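Local coordinates for protein citrate lyase, subunit 1 (Methanosaeta concilii, PDB 6HXI) that probably converts citrate, coenzyme A and ATP into acetyl-CoA, oxaloacetate, ADP and phosphate, as an ATP citrate lyase, at residues L336-A341 with K350-V355; I373-G378 with Q384-M389. All coordinates share one frame; numbering follows the deposited sequence.

Contact 1: residues L336-A341 with K350-V355; sequences LLIGGA and KTFKGV
Ile-338, the last residue of strand 334-338, packs against Phe-352 and Val-355 of helix 348-361. This is the strand-to-helix half of a beta-alpha-beta crossover in a parallel sheet. The chain goes on from this helix through helix 363-368 to strand 371-376, the next strand of the sheet.

The contact is apolar and small, and Ile-338 carries the whole strand side of it. Its two branches part at CB. With chi1 at -43°, CG2 stands anti to the backbone N and goes to Phe-352, while CG1 carries CD1 to Val-355. Val-355 faces the strand directly. Phe-352, three residues before it, leaves the helix to one side and brings only its ring end close. Ile-338 and Phe-352 run past each other in opposite senses. Ile-338 CG2 meets the ring obliquely, 3.9 Å from Phe-352 CE1. The ring also touches Val-375 and Arg-377, and Val-355 rests on Met-276 and Thr-318.

Beyond the strand end, Gly-340 N is bonded to Tyr-286 OH and Gly-340 O to Arg-376 NH1.

Ile-338 and Val-355 meet tip to tip, with Ile-338 CD1 3.8 Å from Val-355 CG1.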
# COMPACT_ATOMS: atom_id res chain seq x y z
N LEU C 336 -51.19 29.58 -21.50
CA LEU C 336 -49.78 29.19 -21.67
C LEU C 336 -49.68 27.97 -22.60
O LEU C 336 -50.13 26.88 -22.24
CB LEU C 336 -49.04 28.91 -20.33
CG LEU C 336 -47.54 28.47 -20.41
CD1 LEU C 336 -46.65 29.46 -21.24
CD2 LEU C 336 -46.94 28.27 -19.02
N LEU C 337 -49.09 28.18 -23.80
CA LEU C 337 -48.93 27.13 -24.81
C LEU C 337 -47.51 26.60 -24.84
O LEU C 337 -46.61 27.25 -25.36
CB LEU C 337 -49.38 27.62 -26.20
CG LEU C 337 -50.82 28.17 -26.30
CD1 LEU C 337 -51.01 28.92 -27.59
CD2 LEU C 337 -51.85 27.06 -26.21
N ILE C 338 -47.32 25.42 -24.24
CA ILE C 338 -46.04 24.70 -24.16
C ILE C 338 -46.04 23.67 -25.28
O ILE C 338 -46.41 22.51 -25.09
CB ILE C 338 -45.77 24.08 -22.76
CG1 ILE C 338 -46.15 25.09 -21.61
CG2 ILE C 338 -44.29 23.60 -22.68
CD1 ILE C 338 -45.95 24.63 -20.19
N GLY C 339 -45.65 24.13 -26.46
CA GLY C 339 -45.66 23.28 -27.64
C GLY C 339 -44.31 22.95 -28.22
O GLY C 339 -43.28 23.18 -27.59
N GLY C 340 -44.36 22.42 -29.43
CA GLY C 340 -43.18 22.05 -30.19
C GLY C 340 -43.42 20.84 -31.07
O GLY C 340 -44.46 20.18 -30.96
N ALA C 341 -42.46 20.56 -31.94
CA ALA C 341 -42.51 19.41 -32.83
C ALA C 341 -42.04 18.18 -32.06
O ALA C 341 -41.86 18.23 -30.85
CB ALA C 341 -41.62 19.65 -34.05
N LYS C 350 -35.67 16.23 -19.26
CA LYS C 350 -34.78 17.24 -18.64
C LYS C 350 -35.35 18.65 -18.79
O LYS C 350 -35.34 19.41 -17.82
CB LYS C 350 -33.36 17.19 -19.25
CG LYS C 350 -32.60 15.91 -18.99
CD LYS C 350 -31.22 15.95 -19.62
CE LYS C 350 -30.54 14.61 -19.55
NZ LYS C 350 -29.22 14.61 -20.23
N THR C 351 -35.83 19.00 -20.02
CA THR C 351 -36.42 20.32 -20.28
C THR C 351 -37.72 20.51 -19.49
O THR C 351 -37.84 21.51 -18.77
CB THR C 351 -36.60 20.61 -21.79
OG1 THR C 351 -37.52 19.69 -22.36
CG2 THR C 351 -35.30 20.63 -22.55
N PHE C 352 -38.66 19.52 -19.58
CA PHE C 352 -39.93 19.61 -18.84
C PHE C 352 -39.73 19.52 -17.34
O PHE C 352 -40.57 20.04 -16.62
CB PHE C 352 -40.98 18.61 -19.35
CG PHE C 352 -41.70 19.02 -20.61
CD1 PHE C 352 -41.24 20.09 -21.38
CD2 PHE C 352 -42.84 18.35 -21.04
CE1 PHE C 352 -41.90 20.47 -22.55
CE2 PHE C 352 -43.50 18.73 -22.21
CZ PHE C 352 -43.03 19.80 -22.95
N LYS C 353 -38.60 18.96 -16.85
CA LYS C 353 -38.30 18.96 -15.42
C LYS C 353 -38.08 20.41 -14.95
O LYS C 353 -38.54 20.76 -13.87
CB LYS C 353 -37.08 18.09 -15.07
CG LYS C 353 -36.71 18.12 -13.59
CD LYS C 353 -35.93 16.91 -13.15
CE LYS C 353 -36.04 16.70 -11.65
NZ LYS C 353 -35.10 17.56 -10.89
N GLY C 354 -37.42 21.23 -15.79
CA GLY C 354 -37.18 22.65 -15.55
C GLY C 354 -38.48 23.46 -15.58
O GLY C 354 -38.70 24.33 -14.73
N VAL C 355 -39.35 23.15 -16.56
CA VAL C 355 -40.68 23.76 -16.76
C VAL C 355 -41.58 23.44 -15.54
O VAL C 355 -42.21 24.35 -15.00
CB VAL C 355 -41.33 23.31 -18.11
CG1 VAL C 355 -42.78 23.80 -18.23
CG2 VAL C 355 -40.49 23.75 -19.31

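Contact 2: residues I373-G378 with Q384-M389; sequences IYVRRG and QGLKLM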
# COMPACT_ATOMS: atom_id res chain seq x y z
N ILE C 373 -52.89 25.97 -18.85
CA ILE C 373 -51.69 25.45 -19.53
C ILE C 373 -52.06 24.37 -20.55
O ILE C 373 -52.83 23.47 -20.22
CB ILE C 373 -50.62 24.99 -18.49
CG1 ILE C 373 -50.15 26.17 -17.61
CG2 ILE C 373 -49.42 24.32 -19.16
CD1 ILE C 373 -50.15 25.89 -16.14
N TYR C 374 -51.54 24.49 -21.78
CA TYR C 374 -51.76 23.54 -22.88
C TYR C 374 -50.40 23.06 -23.39
O TYR C 374 -49.55 23.87 -23.77
CB TYR C 374 -52.61 24.17 -24.01
CG TYR C 374 -53.99 24.60 -23.57
CD1 TYR C 374 -54.19 25.78 -22.86
CD2 TYR C 374 -55.11 23.82 -23.87
CE1 TYR C 374 -55.46 26.17 -22.43
CE2 TYR C 374 -56.39 24.20 -23.45
CZ TYR C 374 -56.56 25.38 -22.74
OH TYR C 374 -57.82 25.75 -22.34
N VAL C 375 -50.17 21.73 -23.35
CA VAL C 375 -48.92 21.08 -23.74
C VAL C 375 -49.10 20.08 -24.90
O VAL C 375 -50.03 19.29 -24.86
CB VAL C 375 -48.27 20.37 -22.52
CG1 VAL C 375 -46.87 19.86 -22.85
CG2 VAL C 375 -48.26 21.27 -21.28
N ARG C 376 -48.20 20.12 -25.90
CA ARG C 376 -48.10 19.17 -27.02
C ARG C 376 -46.61 18.96 -27.28
O ARG C 376 -45.94 19.87 -27.75
CB ARG C 376 -48.82 19.64 -28.30
CG ARG C 376 -48.91 18.54 -29.39
CD ARG C 376 -47.67 18.43 -30.28
NE ARG C 376 -47.79 17.39 -31.30
CZ ARG C 376 -46.90 17.15 -32.26
NH1 ARG C 376 -45.79 17.88 -32.34
NH2 ARG C 376 -47.11 16.20 -33.15
N ARG C 377 -46.11 17.76 -27.00
CA ARG C 377 -44.70 17.49 -27.20
C ARG C 377 -44.39 16.04 -27.51
O ARG C 377 -45.06 15.13 -27.03
CB ARG C 377 -43.90 17.98 -25.97
CG ARG C 377 -42.38 18.08 -26.15
CD ARG C 377 -41.92 19.16 -27.11
NE ARG C 377 -40.48 19.39 -26.96
CZ ARG C 377 -39.64 19.59 -27.96
NH1 ARG C 377 -40.08 19.64 -29.21
NH2 ARG C 377 -38.35 19.79 -27.72
N GLY C 378 -43.38 15.87 -28.35
CA GLY C 378 -42.77 14.60 -28.73
C GLY C 378 -41.26 14.77 -28.69
O GLY C 378 -40.78 15.91 -28.58
N GLN C 384 -41.95 10.33 -20.30
CA GLN C 384 -41.51 10.74 -18.96
C GLN C 384 -41.81 12.23 -18.71
O GLN C 384 -42.26 12.58 -17.61
CB GLN C 384 -40.01 10.44 -18.79
CG GLN C 384 -39.44 10.83 -17.43
CD GLN C 384 -37.95 10.63 -17.32
OE1 GLN C 384 -37.29 10.04 -18.18
NE2 GLN C 384 -37.37 11.11 -16.21
N GLY C 385 -41.58 13.08 -19.72
CA GLY C 385 -41.86 14.51 -19.65
C GLY C 385 -43.35 14.82 -19.52
O GLY C 385 -43.75 15.63 -18.68
N LEU C 386 -44.19 14.16 -20.33
CA LEU C 386 -45.64 14.35 -20.29
C LEU C 386 -46.21 13.78 -18.96
O LEU C 386 -47.19 14.32 -18.46
CB LEU C 386 -46.37 13.71 -21.49
CG LEU C 386 -45.98 14.09 -22.94
CD1 LEU C 386 -46.91 13.39 -23.92
CD2 LEU C 386 -46.04 15.59 -23.19
N LYS C 387 -45.57 12.73 -18.39
CA LYS C 387 -45.96 12.14 -17.10
C LYS C 387 -45.79 13.17 -15.97
O LYS C 387 -46.68 13.29 -15.13
CB LYS C 387 -45.13 10.88 -16.78
CG LYS C 387 -45.81 9.93 -15.78
CD LYS C 387 -44.81 9.09 -14.97
CE LYS C 387 -44.24 7.90 -15.72
NZ LYS C 387 -42.91 7.49 -15.17
N LEU C 388 -44.66 13.93 -15.97
CA LEU C 388 -44.35 15.00 -15.02
C LEU C 388 -45.42 16.10 -15.07
O LEU C 388 -45.84 16.57 -14.02
CB LEU C 388 -42.98 15.64 -15.35
CG LEU C 388 -41.71 14.84 -15.07
CD1 LEU C 388 -40.52 15.45 -15.82
CD2 LEU C 388 -41.43 14.77 -13.59
N MET C 389 -45.82 16.52 -16.29
CA MET C 389 -46.83 17.55 -16.55
C MET C 389 -48.23 17.10 -16.12
O MET C 389 -49.00 17.92 -15.64
CB MET C 389 -46.88 17.94 -18.05
CG MET C 389 -45.63 18.63 -18.59
SD MET C 389 -45.23 20.28 -17.93
CE MET C 389 -46.79 21.11 -18.02
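Ile-373 begins the strand side of this contact, where its CG2 methyl touches the end of Met-389 on helix 382-396. The touch is light: Ile-373 CG2 lies 4.3 Å from Met-389 CE. Two residues on, Val-375 packs closer. Val-375 CG2 is 3.6 Å from Met-389 CE, and the two side chains cross obliquely. The methionine chain is bent at chi2 (-65°) and again at chi3 (-48°), which brings CE to the CG2 methyls of both Ile-373 and Val-375. The other branch of Val-375 serves Leu-386, with Val-375 CG1 4.4 Å from Leu-386 CD2.

Arg-376 starts away from the helix. Its NH1 forms a salt bridge with Glu-184 OE2 of the neighbouring succinyl-CoA ligase alpha-type subunit.

Arg-377 offers the helix its near end. Arg-377 CB is 4.2 Å from Leu-386 CD2, and Leu-386 CD1 and CD2 each lie 4.0 Å from Arg-377 O. The arginine chain then bends, and its guanidinium leads away from the helix to a bound citrate, where NH1 makes a hydrogen bond.

Leu-386 and Met-389 also touch Val-402 of strand 400-403. The short strand and helix axes run nearly antiparallel, at 167°, as expected for the first two elements of the beta-alpha-beta unit 371-376, 382-396 and 400-403.

In the fold
Contacts 1 and 2 follow each other along the chain, and their centres are about 7 Å apart. Their strands are neighbours in the parallel sheet. Tyr-374 joins them through two probable hydrogen bonds: Ile-338 N to Tyr-374 O and Leu-336 O to Tyr-374 N, both 2.8 Å. The apolar layers also meet, since Ile-373 touches Ile-338. A bound citrate lies near the C-terminal end of strand 371-376. The side chain of Arg-377 is about 3 Å from the citrate. The side chain of Phe-352 is about 9 Å from the citrate. Coenzyme A is about 11 Å from the Arg-377 side chain. Contact 2 therefore reaches the citrate directly, and contact 1 lies farther from it.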